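Local coordinates for DUF4785 domain-containing protein (Legionella pneumophila subsp. pneumophila, PDB 4KH9) that is of unknown function but binds calcium and combines an N-terminal domain with two domains that probably have an immunoglobulin-like E-set fold, at residues N42-Y47 with G257-S262; V166-L171 with L179-S184; V197-V202 with W238-D243; Q207-N212 with G223-D228. One frame throughout, in Å; residues are numbered along the deposited sequence.

Interaction 1 (N42-Y47 with G257-S262); sequences NVRRSY and GHTAFS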
loop_
_atom_site.group_PDB
_atom_site.type_symbol
_atom_site.label_atom_id
_atom_site.label_comp_id
_atom_site.label_asym_id
_atom_site.label_seq_id
_atom_site.Cartn_x
_atom_site.Cartn_y
_atom_site.Cartn_z
ATOM N N ASN A 42 7.846 -1.584 -4.466
ATOM C CA ASN A 42 6.422 -1.292 -4.503
ATOM C C ASN A 42 6.142 -0.396 -5.711
ATOM O O ASN A 42 5.164 0.360 -5.693
ATOM C CB ASN A 42 5.893 -0.662 -3.169
ATOM C CG ASN A 42 6.473 0.676 -2.768
ATOM O OD1 ASN A 42 7.285 1.270 -3.488
ATOM N ND2 ASN A 42 6.053 1.179 -1.586
ATOM N N VAL A 43 6.997 -0.464 -6.758
ATOM C CA VAL A 43 6.762 0.279 -8.015
ATOM C C VAL A 43 5.357 -0.109 -8.522
ATOM O O VAL A 43 5.000 -1.279 -8.511
ATOM C CB VAL A 43 7.863 0.033 -9.102
ATOM C CG1 VAL A 43 7.500 0.672 -10.450
ATOM C CG2 VAL A 43 9.221 0.537 -8.636
ATOM N N ARG A 44 4.563 0.880 -8.885
ATOM C CA ARG A 44 3.222 0.681 -9.367
ATOM C C ARG A 44 2.954 1.620 -10.538
ATOM O O ARG A 44 3.226 2.812 -10.432
ATOM C CB ARG A 44 2.194 0.909 -8.232
ATOM C CG ARG A 44 1.962 -0.296 -7.336
ATOM C CD ARG A 44 1.227 -1.404 -8.070
ATOM N NE ARG A 44 1.123 -2.633 -7.290
ATOM C CZ ARG A 44 1.992 -3.635 -7.357
ATOM N NH1 ARG A 44 3.041 -3.562 -8.168
ATOM N NH2 ARG A 44 1.815 -4.724 -6.621
ATOM N N ARG A 45 2.431 1.073 -11.650
ATOM C CA ARG A 45 2.029 1.883 -12.786
ATOM C C ARG A 45 0.482 1.940 -12.901
ATOM O O ARG A 45 -0.200 0.971 -12.607
ATOM C CB ARG A 45 2.649 1.378 -14.069
ATOM C CG ARG A 45 4.169 1.615 -14.107
ATOM C CD ARG A 45 4.817 1.125 -15.406
ATOM N NE ARG A 45 4.982 -0.321 -15.465
ATOM C CZ ARG A 45 6.039 -0.969 -14.994
ATOM N NH1 ARG A 45 7.032 -0.301 -14.416
ATOM N NH2 ARG A 45 6.108 -2.294 -15.084
ATOM N N SER A 46 -0.035 3.085 -13.323
ATOM C CA SER A 46 -1.459 3.374 -13.538
ATOM C C SER A 46 -1.656 3.882 -14.945
ATOM O O SER A 46 -0.900 4.750 -15.409
ATOM C CB SER A 46 -1.940 4.429 -12.539
ATOM O OG SER A 46 -3.227 4.943 -12.884
ATOM N N TYR A 47 -2.684 3.384 -15.600
ATOM C CA TYR A 47 -3.083 3.746 -16.953
ATOM C C TYR A 47 -4.452 4.429 -16.901
ATOM O O TYR A 47 -5.255 4.307 -17.810
ATOM C CB TYR A 47 -3.121 2.473 -17.853
ATOM C CG TYR A 47 -1.760 1.835 -18.073
ATOM C CD1 TYR A 47 -1.164 1.050 -17.086
ATOM C CD2 TYR A 47 -1.098 1.968 -19.289
ATOM C CE1 TYR A 47 0.099 0.482 -17.277
ATOM C CE2 TYR A 47 0.162 1.411 -19.488
ATOM C CZ TYR A 47 0.745 0.652 -18.489
ATOM O OH TYR A 47 1.979 0.098 -18.703
ATOM N N GLY A 257 -2.500 7.560 -9.083
ATOM C CA GLY A 257 -1.818 6.334 -8.704
ATOM C C GLY A 257 -1.740 6.126 -7.219
ATOM O O GLY A 257 -1.901 7.068 -6.446
ATOM N N HIS A 258 -1.508 4.870 -6.858
ATOM C CA HIS A 258 -1.419 4.372 -5.493
ATOM C C HIS A 258 -0.275 3.401 -5.339
ATOM O O HIS A 258 0.042 2.684 -6.295
ATOM C CB HIS A 258 -2.718 3.618 -5.087
ATOM C CG HIS A 258 -4.019 4.363 -5.177
ATOM N ND1 HIS A 258 -4.605 4.936 -4.060
ATOM C CD2 HIS A 258 -4.863 4.491 -6.225
ATOM C CE1 HIS A 258 -5.761 5.436 -4.476
ATOM N NE2 HIS A 258 -5.959 5.188 -5.770
ATOM N N THR A 259 0.275 3.288 -4.136
ATOM C CA THR A 259 1.231 2.234 -3.806
ATOM C C THR A 259 1.171 2.064 -2.279
ATOM O O THR A 259 0.885 3.005 -1.535
ATOM C CB THR A 259 2.647 2.356 -4.389
ATOM O OG1 THR A 259 3.167 1.014 -4.374
ATOM C CG2 THR A 259 3.560 3.327 -3.606
ATOM N N ALA A 260 1.321 0.814 -1.845
ATOM C CA ALA A 260 1.223 0.430 -0.447
ATOM C C ALA A 260 2.590 0.373 0.210
ATOM O O ALA A 260 3.600 0.049 -0.418
ATOM C CB ALA A 260 0.538 -0.936 -0.326
ATOM N N PHE A 261 2.603 0.643 1.505
ATOM C CA PHE A 261 3.799 0.507 2.323
ATOM C C PHE A 261 3.344 0.168 3.730
ATOM O O PHE A 261 2.201 0.448 4.104
ATOM C CB PHE A 261 4.715 1.754 2.270
ATOM C CG PHE A 261 4.119 3.031 2.807
ATOM C CD1 PHE A 261 3.423 3.909 1.962
ATOM C CD2 PHE A 261 4.305 3.392 4.140
ATOM C CE1 PHE A 261 2.898 5.107 2.450
ATOM C CE2 PHE A 261 3.801 4.599 4.627
ATOM C CZ PHE A 261 3.107 5.455 3.775
ATOM N N SER A 262 4.209 -0.512 4.473
ATOM C CA SER A 262 3.916 -0.923 5.851
ATOM C C SER A 262 4.521 0.070 6.821
ATOM O O SER A 262 5.589 0.622 6.557
ATOM C CB SER A 262 4.464 -2.329 6.103
ATOM O OG SER A 262 4.234 -2.721 7.442
#
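The side chain of Asn42 lies across that of Thr259, the two at about a right angle, and reaches Ala260 O. Its CG sits between the backbone N and the carbonyl carbon (chi1 62°), and Asn42 ND2, at the end of the group, donates to Ala260 O at 2.9 Å. The donor stands above the plane of that carbonyl, 36° out of it, while Ala260 O is tilted only slightly from the amide plane. The same ND2 also bonds to Thr168 OG1, a neighbour on strand 163-168. Thr259 answers from its own strand: OG1, anti to the backbone N, points at the backbone of Asn42, and Thr259 OG1 donates to Asn42 O. Their separation of 2.5 Å is very short, and the exact length is doubtful. Strand 44-46 lies at one edge of the sheet and 251-264 next to the other edge, so the contact brings the far ends of the sheet together, consistent with a sandwich of the E-set type to which the N-terminal family region contributes 44-46. The axes come no closer than 6.8 Å and run nearly antiparallel, at 160°, so side chains carry the contact. Further along, the aliphatic stem of Arg44 borders the second strand, with Arg44 CB 3.4 Å from His258 O and Arg44 CG 3.5 Å from Thr259 OG1. Beyond CG the chain bends, and the guanidinium turns away, NH1 making a weak bond to Val43 O. At the far end Ser46 CB rests 4.3 Å from Gly257 CA, while Ser46 OG is held by Ser256 O.

Interaction 2 (V166-L171 with L179-S184); sequences VETDSL and LKATIS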
loop_
_atom_site.group_PDB
_atom_site.type_symbol
_atom_site.label_atom_id
_atom_site.label_comp_id
_atom_site.label_asym_id
_atom_site.label_seq_id
_atom_site.Cartn_x
_atom_site.Cartn_y
_atom_site.Cartn_z
ATOM N N VAL A 166 4.702 5.251 -9.742
ATOM C CA VAL A 166 4.910 5.702 -8.364
ATOM C C VAL A 166 5.641 4.617 -7.588
ATOM O O VAL A 166 5.473 3.424 -7.877
ATOM C CB VAL A 166 3.591 6.091 -7.645
ATOM C CG1 VAL A 166 2.856 7.188 -8.398
ATOM C CG2 VAL A 166 2.685 4.876 -7.411
ATOM N N GLU A 167 6.438 5.016 -6.605
ATOM C CA GLU A 167 7.133 4.085 -5.691
ATOM C C GLU A 167 7.664 4.829 -4.467
ATOM O O GLU A 167 7.876 6.027 -4.543
ATOM C CB GLU A 167 8.284 3.319 -6.370
ATOM C CG GLU A 167 9.387 4.177 -6.940
ATOM C CD GLU A 167 10.608 3.407 -7.407
ATOM O OE1 GLU A 167 11.238 2.716 -6.573
ATOM O OE2 GLU A 167 10.951 3.520 -8.605
ATOM N N THR A 168 7.906 4.111 -3.355
ATOM C CA THR A 168 8.516 4.713 -2.160
ATOM C C THR A 168 9.923 4.083 -2.004
ATOM O O THR A 168 10.188 3.046 -2.613
ATOM C CB THR A 168 7.632 4.586 -0.926
ATOM O OG1 THR A 168 7.413 3.221 -0.619
ATOM C CG2 THR A 168 6.290 5.291 -1.092
ATOM N N ASP A 169 10.832 4.735 -1.274
ATOM C CA ASP A 169 12.228 4.258 -1.154
ATOM C C ASP A 169 12.336 2.978 -0.297
ATOM O O ASP A 169 13.389 2.341 -0.282
ATOM C CB ASP A 169 13.142 5.350 -0.582
ATOM C CG ASP A 169 12.784 5.939 0.780
ATOM O OD1 ASP A 169 11.592 5.941 1.139
ATOM O OD2 ASP A 169 13.663 6.542 1.402
ATOM N N SER A 170 11.255 2.607 0.405
ATOM C CA SER A 170 11.201 1.414 1.250
ATOM C C SER A 170 9.789 0.876 1.269
ATOM O O SER A 170 8.838 1.592 0.912
ATOM C CB SER A 170 11.688 1.737 2.664
ATOM O OG SER A 170 11.557 0.631 3.538
ATOM N N LEU A 171 9.656 -0.415 1.649
ATOM C CA LEU A 171 8.368 -1.114 1.769
ATOM C C LEU A 171 7.840 -0.972 3.152
ATOM O O LEU A 171 6.630 -1.095 3.373
ATOM C CB LEU A 171 8.528 -2.618 1.448
ATOM C CG LEU A 171 8.793 -3.046 0.014
ATOM C CD1 LEU A 171 9.055 -4.525 -0.027
ATOM C CD2 LEU A 171 7.601 -2.813 -0.844
ATOM N N LEU A 179 9.913 9.369 4.621
ATOM C CA LEU A 179 9.513 8.639 3.428
ATOM C C LEU A 179 9.889 9.471 2.209
ATOM O O LEU A 179 9.637 10.671 2.208
ATOM C CB LEU A 179 7.990 8.359 3.458
ATOM C CG LEU A 179 7.396 7.585 2.257
ATOM C CD1 LEU A 179 6.217 6.785 2.685
ATOM C CD2 LEU A 179 6.923 8.537 1.176
ATOM N N LYS A 180 10.435 8.837 1.173
ATOM C CA LYS A 180 10.708 9.492 -0.095
ATOM C C LYS A 180 9.935 8.747 -1.207
ATOM O O LYS A 180 10.007 7.525 -1.298
ATOM C CB LYS A 180 12.202 9.557 -0.376
ATOM C CG LYS A 180 12.570 10.380 -1.600
ATOM C CD LYS A 180 14.069 10.224 -1.866
ATOM C CE LYS A 180 14.503 10.972 -3.089
ATOM N NZ LYS A 180 15.901 10.633 -3.481
ATOM N N ALA A 181 9.149 9.481 -2.009
ATOM C CA ALA A 181 8.401 8.907 -3.120
ATOM C C ALA A 181 8.889 9.476 -4.443
ATOM O O ALA A 181 9.393 10.603 -4.493
ATOM C CB ALA A 181 6.916 9.182 -2.956
ATOM N N THR A 182 8.813 8.676 -5.489
ATOM C CA THR A 182 9.140 9.102 -6.850
ATOM C C THR A 182 7.879 8.936 -7.654
ATOM O O THR A 182 7.249 7.885 -7.563
ATOM C CB THR A 182 10.327 8.331 -7.421
ATOM O OG1 THR A 182 11.354 8.286 -6.423
ATOM C CG2 THR A 182 10.852 8.963 -8.725
ATOM N N ILE A 183 7.492 9.978 -8.398
ATOM C CA ILE A 183 6.266 10.046 -9.204
ATOM C C ILE A 183 6.681 10.482 -10.603
ATOM O O ILE A 183 7.237 11.565 -10.769
ATOM C CB ILE A 183 5.250 11.038 -8.521
ATOM C CG1 ILE A 183 4.898 10.586 -7.083
ATOM C CG2 ILE A 183 3.977 11.238 -9.383
ATOM C CD1 ILE A 183 4.606 11.773 -6.054
ATOM N N SER A 184 6.426 9.629 -11.602
ATOM C CA SER A 184 6.842 9.901 -12.985
ATOM C C SER A 184 5.725 9.652 -13.974
ATOM O O SER A 184 4.990 8.679 -13.852
ATOM C CB SER A 184 8.033 9.033 -13.381
ATOM O OG SER A 184 8.868 8.745 -12.276
#
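Strands 163-168 and 178-186 are antiparallel neighbours in the central, probably E-set, domain, and Val166, Glu167 and Thr168 face Ile183, Thr182 and Ala181 across their seam. Glu167 and Thr182 form the hydrogen-bonded pair, with Glu167 N to Thr182 O at 3.1 Å and Thr182 N to Glu167 O at 3.0 Å. Val166 with Ile183 and Thr168 with Ala181 are the flanking non-hydrogen-bonded pairs. Their side chains share the buried face, where Val166 CG1 packs on Ile183 CG1 (4.2 Å) and Thr168 CG2 lies against both methyls of Leu179. Thr168 OG1 sits between its own backbone N and carbonyl carbon (chi1 61°); it donates to Ser170 O at 2.7 Å, bridging the start of the turn that leaves the strand, and has Asn42 as its other partner. This face packs against strand 238-248, Val166 and Ile183 both touching Thr242. Past Thr168 the pairing is kept up with the help of a side chain. Asp169 N donates to Lys180 O at 2.9 Å, and the carboxylate, bonded also by Tyr173 OH, takes the return bond: Lys180 N approaches Asp169 OD1 at 3.1 Å from above the carboxylate plane, 54° out of it.

Interaction 3 (V197-V202 with W238-D243); sequences VDARLV and WYLETD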
loop_
_atom_site.group_PDB
_atom_site.type_symbol
_atom_site.label_atom_id
_atom_site.label_comp_id
_atom_site.label_asym_id
_atom_site.label_seq_id
_atom_site.Cartn_x
_atom_site.Cartn_y
_atom_site.Cartn_z
ATOM N N VAL A 197 0.600 18.460 -9.774
ATOM C CA VAL A 197 0.817 17.190 -9.049
ATOM C C VAL A 197 0.374 17.346 -7.611
ATOM O O VAL A 197 0.766 18.303 -6.948
ATOM C CB VAL A 197 2.298 16.696 -9.077
ATOM C CG1 VAL A 197 2.468 15.333 -8.389
ATOM C CG2 VAL A 197 2.883 16.665 -10.464
ATOM N N ASP A 198 -0.366 16.372 -7.097
ATOM C CA ASP A 198 -0.783 16.336 -5.682
ATOM C C ASP A 198 -0.460 14.947 -5.153
ATOM O O ASP A 198 -0.650 13.979 -5.894
ATOM C CB ASP A 198 -2.295 16.648 -5.546
ATOM C CG ASP A 198 -2.773 17.911 -6.244
ATOM O OD1 ASP A 198 -2.275 19.009 -5.898
ATOM O OD2 ASP A 198 -3.653 17.803 -7.139
ATOM N N ALA A 199 0.058 14.826 -3.928
ATOM C CA ALA A 199 0.376 13.502 -3.367
ATOM C C ALA A 199 0.257 13.532 -1.846
ATOM O O ALA A 199 0.543 14.550 -1.212
ATOM C CB ALA A 199 1.777 13.055 -3.795
ATOM N N ARG A 200 -0.199 12.424 -1.265
ATOM C CA ARG A 200 -0.363 12.321 0.177
ATOM C C ARG A 200 -0.244 10.892 0.600
ATOM O O ARG A 200 -0.302 9.993 -0.219
ATOM C CB ARG A 200 -1.734 12.901 0.614
ATOM C CG ARG A 200 -2.925 12.103 0.019
ATOM C CD ARG A 200 -4.237 12.672 0.502
ATOM N NE ARG A 200 -5.374 11.838 0.105
ATOM C CZ ARG A 200 -6.623 12.042 0.516
ATOM N NH1 ARG A 200 -6.904 13.053 1.332
ATOM N NH2 ARG A 200 -7.600 11.238 0.114
ATOM N N LEU A 201 -0.157 10.688 1.901
ATOM C CA LEU A 201 -0.093 9.361 2.531
ATOM C C LEU A 201 -1.364 9.178 3.308
ATOM O O LEU A 201 -1.746 10.083 4.052
ATOM C CB LEU A 201 1.155 9.249 3.446
ATOM C CG LEU A 201 2.481 9.650 2.783
ATOM C CD1 LEU A 201 3.651 9.606 3.805
ATOM C CD2 LEU A 201 2.781 8.751 1.566
ATOM N N VAL A 202 -2.036 8.031 3.124
ATOM C CA VAL A 202 -3.306 7.736 3.805
ATOM C C VAL A 202 -3.118 6.481 4.659
ATOM O O VAL A 202 -2.727 5.423 4.172
ATOM C CB VAL A 202 -4.502 7.598 2.800
ATOM C CG1 VAL A 202 -5.821 7.421 3.556
ATOM C CG2 VAL A 202 -4.605 8.824 1.884
ATOM N N TRP A 238 -0.538 1.425 4.806
ATOM C CA TRP A 238 -0.650 2.793 4.336
ATOM C C TRP A 238 -0.563 2.798 2.840
ATOM O O TRP A 238 -0.031 1.856 2.253
ATOM C CB TRP A 238 0.482 3.652 4.913
ATOM C CG TRP A 238 0.348 4.018 6.350
ATOM C CD1 TRP A 238 0.408 3.182 7.426
ATOM C CD2 TRP A 238 0.200 5.347 6.874
ATOM N NE1 TRP A 238 0.200 3.893 8.583
ATOM C CE2 TRP A 238 0.088 5.230 8.275
ATOM C CE3 TRP A 238 0.043 6.618 6.282
ATOM C CZ2 TRP A 238 -0.097 6.345 9.106
ATOM C CZ3 TRP A 238 -0.140 7.723 7.108
ATOM C CH2 TRP A 238 -0.203 7.582 8.499
ATOM N N TYR A 239 -1.029 3.891 2.229
ATOM C CA TYR A 239 -0.949 4.115 0.808
ATOM C C TYR A 239 -0.459 5.498 0.505
ATOM O O TYR A 239 -0.801 6.472 1.175
ATOM C CB TYR A 239 -2.329 3.905 0.090
ATOM C CG TYR A 239 -2.709 2.456 -0.060
ATOM C CD1 TYR A 239 -3.352 1.772 0.974
ATOM C CD2 TYR A 239 -2.344 1.730 -1.194
ATOM C CE1 TYR A 239 -3.634 0.406 0.875
ATOM C CE2 TYR A 239 -2.640 0.371 -1.311
ATOM C CZ TYR A 239 -3.261 -0.291 -0.261
ATOM O OH TYR A 239 -3.553 -1.626 -0.357
ATOM N N LEU A 240 0.368 5.556 -0.504
ATOM C CA LEU A 240 0.755 6.744 -1.219
ATOM C C LEU A 240 -0.320 6.961 -2.277
ATOM O O LEU A 240 -0.601 6.034 -3.040
ATOM C CB LEU A 240 2.159 6.621 -1.838
ATOM C CG LEU A 240 2.502 7.676 -2.913
ATOM C CD1 LEU A 240 2.582 9.091 -2.289
ATOM C CD2 LEU A 240 3.782 7.318 -3.667
ATOM N N GLU A 241 -0.968 8.141 -2.276
ATOM C CA GLU A 241 -1.987 8.499 -3.280
ATOM C C GLU A 241 -1.516 9.710 -4.037
ATOM O O GLU A 241 -1.141 10.709 -3.416
ATOM C CB GLU A 241 -3.365 8.823 -2.633
ATOM C CG GLU A 241 -4.045 7.726 -1.838
ATOM C CD GLU A 241 -5.467 8.099 -1.452
ATOM O OE1 GLU A 241 -5.764 9.310 -1.304
ATOM O OE2 GLU A 241 -6.282 7.167 -1.263
ATOM N N THR A 242 -1.496 9.639 -5.336
ATOM C CA THR A 242 -1.069 10.793 -6.110
ATOM C C THR A 242 -2.009 11.003 -7.295
ATOM O O THR A 242 -2.584 10.044 -7.838
ATOM C CB THR A 242 0.407 10.691 -6.544
ATOM O OG1 THR A 242 0.741 11.824 -7.349
ATOM C CG2 THR A 242 0.716 9.433 -7.292
ATOM N N ASP A 243 -2.117 12.276 -7.702
ATOM C CA ASP A 243 -2.943 12.750 -8.804
ATOM C C ASP A 243 -2.132 13.725 -9.614
ATOM O O ASP A 243 -1.518 14.643 -9.065
ATOM C CB ASP A 243 -4.253 13.393 -8.278
ATOM C CG ASP A 243 -5.432 13.391 -9.244
ATOM O OD1 ASP A 243 -5.280 12.872 -10.394
ATOM O OD2 ASP A 243 -6.509 13.898 -8.861
#
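Arg200 and Glu241 lie side by side on the more exposed face of the strand pair, pointing the same way and joined by a salt bridge. Two guanidinium nitrogens of Arg200 reach one oxygen: Arg200 NE is 2.9 Å and Arg200 NH2 3.0 Å from Glu241 OE1. The oxygen sits in the guanidinium plane, receiving NH2 on its syn lone pair and NE from the anti side, tilted out of the carboxylate plane. Val202 CG2 closes against the carboxylate, 3.5 Å from Glu241 CD. Beneath them three antiparallel hydrogen-bonded pairs, Asp198 with Asp243, Arg200 with Glu241 and Val202 with Tyr239, set the register. Asp198 O has a second donor, Thr242 OG1, in one of two conformers of Thr242, so that bond is doubtful. On the buried face Leu201 CD2 meets Leu240 CD1 at 3.9 Å, and Leu201 CB abuts the edge of the Trp238 ring at CE3. That ring packs in turn on Phe261 and Tyr263, and Asp233 holds its NE1. Asp198 and nearby Asp196 are calcium ligands, while Asp243 pairs with Arg254. With Asp198 OD2 and Asp243 OD2 5.1 Å apart, the acidic charge gathered here may be eased by Arg254, and by calcium when it is bound.

Interaction 4 (Q207-N212 with G223-D228); sequences QVISLN and GTATLD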
loop_
_atom_site.group_PDB
_atom_site.type_symbol
_atom_site.label_atom_id
_atom_site.label_comp_id
_atom_site.label_asym_id
_atom_site.label_seq_id
_atom_site.Cartn_x
_atom_site.Cartn_y
_atom_site.Cartn_z
ATOM N N GLN A 207 -6.056 8.716 8.573
ATOM C CA GLN A 207 -5.183 9.865 8.891
ATOM C C GLN A 207 -4.331 10.215 7.640
ATOM O O GLN A 207 -3.916 9.321 6.890
ATOM C CB GLN A 207 -4.304 9.603 10.139
ATOM C CG GLN A 207 -3.257 8.479 10.023
ATOM C CD GLN A 207 -3.748 7.079 10.359
ATOM O OE1 GLN A 207 -4.731 6.556 9.840
ATOM N NE2 GLN A 207 -2.998 6.389 11.172
ATOM N N VAL A 208 -4.147 11.498 7.378
ATOM C CA VAL A 208 -3.466 11.952 6.172
ATOM C C VAL A 208 -2.165 12.679 6.504
ATOM O O VAL A 208 -2.122 13.537 7.383
ATOM C CB VAL A 208 -4.412 12.867 5.325
ATOM C CG1 VAL A 208 -3.668 13.563 4.179
ATOM C CG2 VAL A 208 -5.601 12.074 4.778
ATOM N N ILE A 209 -1.108 12.346 5.758
ATOM C CA ILE A 209 0.167 13.052 5.838
ATOM C C ILE A 209 0.422 13.536 4.401
ATOM O O ILE A 209 0.565 12.725 3.507
ATOM C CB ILE A 209 1.330 12.214 6.459
ATOM C CG1 ILE A 209 1.044 11.837 7.934
ATOM C CG2 ILE A 209 2.668 12.977 6.342
ATOM C CD1 ILE A 209 1.945 10.741 8.516
ATOM N N SER A 210 0.398 14.848 4.166
ATOM C CA SER A 210 0.650 15.417 2.841
ATOM C C SER A 210 2.149 15.289 2.471
ATOM O O SER A 210 2.994 15.248 3.362
ATOM C CB SER A 210 0.213 16.880 2.811
ATOM O OG SER A 210 -1.175 16.979 3.100
ATOM N N LEU A 211 2.460 15.080 1.191
ATOM C CA LEU A 211 3.866 14.981 0.783
ATOM C C LEU A 211 4.331 16.294 0.305
ATOM O O LEU A 211 3.587 16.941 -0.431
ATOM C CB LEU A 211 4.093 13.967 -0.355
ATOM C CG LEU A 211 4.167 12.497 -0.156
ATOM C CD1 LEU A 211 4.653 11.886 -1.474
ATOM C CD2 LEU A 211 5.178 12.094 0.913
ATOM N N ASN A 212 5.568 16.676 0.652
ATOM C CA ASN A 212 6.184 17.911 0.179
ATOM C C ASN A 212 6.924 17.571 -1.100
ATOM O O ASN A 212 7.842 16.733 -1.075
ATOM C CB ASN A 212 7.087 18.470 1.267
ATOM C CG ASN A 212 6.344 18.744 2.563
ATOM O OD1 ASN A 212 6.682 18.225 3.631
ATOM N ND2 ASN A 212 5.285 19.522 2.491
ATOM N N GLY A 223 8.798 13.297 -3.647
ATOM C CA GLY A 223 8.015 13.757 -2.514
ATOM C C GLY A 223 8.565 13.221 -1.209
ATOM O O GLY A 223 9.013 12.082 -1.160
ATOM N N THR A 224 8.563 14.037 -0.150
ATOM C CA THR A 224 8.987 13.581 1.170
ATOM C C THR A 224 7.957 13.952 2.219
ATOM O O THR A 224 7.217 14.921 2.047
ATOM C CB THR A 224 10.371 14.130 1.606
ATOM O OG1 THR A 224 10.299 15.542 1.794
ATOM C CG2 THR A 224 11.490 13.768 0.658
ATOM N N ALA A 225 7.960 13.195 3.323
ATOM C CA ALA A 225 7.191 13.416 4.538
ATOM C C ALA A 225 7.793 12.603 5.665
ATOM O O ALA A 225 8.390 11.555 5.414
ATOM C CB ALA A 225 5.726 13.022 4.325
ATOM N N THR A 226 7.585 13.046 6.900
ATOM C CA THR A 226 7.979 12.350 8.124
ATOM C C THR A 226 6.803 11.528 8.556
ATOM O O THR A 226 5.683 12.051 8.633
ATOM C CB THR A 226 8.425 13.362 9.224
ATOM O OG1 THR A 226 9.559 14.032 8.725
ATOM C CG2 THR A 226 8.799 12.685 10.557
ATOM N N LEU A 227 7.044 10.260 8.877
ATOM C CA LEU A 227 5.963 9.391 9.325
ATOM C C LEU A 227 5.955 9.436 10.830
ATOM O O LEU A 227 6.905 8.996 11.485
ATOM C CB LEU A 227 6.132 7.968 8.767
ATOM C CG LEU A 227 5.977 7.838 7.250
ATOM C CD1 LEU A 227 6.679 6.613 6.762
ATOM C CD2 LEU A 227 4.507 7.780 6.819
ATOM N N ASP A 228 4.940 10.092 11.384
ATOM C CA ASP A 228 4.940 10.290 12.817
ATOM C C ASP A 228 3.578 9.979 13.419
ATOM O O ASP A 228 3.242 10.504 14.483
ATOM C CB ASP A 228 5.399 11.725 13.159
ATOM C CG ASP A 228 4.599 12.863 12.553
ATOM O OD1 ASP A 228 3.564 12.586 11.886
ATOM O OD2 ASP A 228 5.004 14.035 12.739
HETATM O O HOH W 1 8.883 16.757 4.432
#
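Asn212 N donates to Thr224 O at 2.8 Å, with an N-H...O angle of 168°, and Thr224 N returns the bond to Asn212 O at 2.9 Å. This hydrogen-bonded antiparallel pair is the only beta bridge between the two segments. The side chains of the pair add a link through solvent: water 1 donates to Asn212 OD1 at 2.8 Å and is also hydrogen-bonded to Thr224 OG1, thus spanning two polar groups on the exposed face. Gly223 CA adds a CA-H...O contact to the Asn212 carbonyl. On the inner side Leu211 takes over. Its CG is anti to the carbonyl carbon (chi1 -79°), and the two methyls beyond divide the work: Leu211 CD2 presses on Ala225 CB at 3.6 Å, whereas Leu211 CD1 lies 4.0 Å from Gly223 CA. Leu211 also touches Leu179 and Leu240, so it belongs to the core between the two faces of the domain. From this point the strands part, with the axes of 208-210 and 223-226 at 132° and no nearer than 7.5 Å. Ile209 bridges the diverging strands with its two branches. Ile209 CG2 packs on Ala225 CB at 3.7 Å, and Ile209 CD1 reaches past it to Leu227 CD2 at 4.3 Å, with Asp228 OD1 also nearby. Meanwhile the backbones turn to other partners, Ile209 bonding to Leu201 and Ala225 to Leu179. The segments belong to a beta hairpin of strands 208-217 and 220-226, whose arms pair with different strands as they part, consistent with opposite faces of an E-set-like sandwich.

Overall arrangement
Residues 42-47, in the N-terminal family region, open the longest loop, which closes only when they meet 257-262 in interaction 1; the other three contacts all fall within it. Interaction 2 comes first, a short closure from 166-171 to 179-184. After it, 197-202 opens the loop that interaction 3 closes at 238-243, and interaction 4, the hairpin of 207-212 with 223-228, lies within that loop. None of the loops cross. Backbone bonds connect interaction 2 to interaction 4 through Ala181 and Gly223, interaction 4 to interaction 3 through Ile209 and Leu201, and interaction 3 to interaction 1 through Leu240 and Thr259, tying the central domain to the preceding strand.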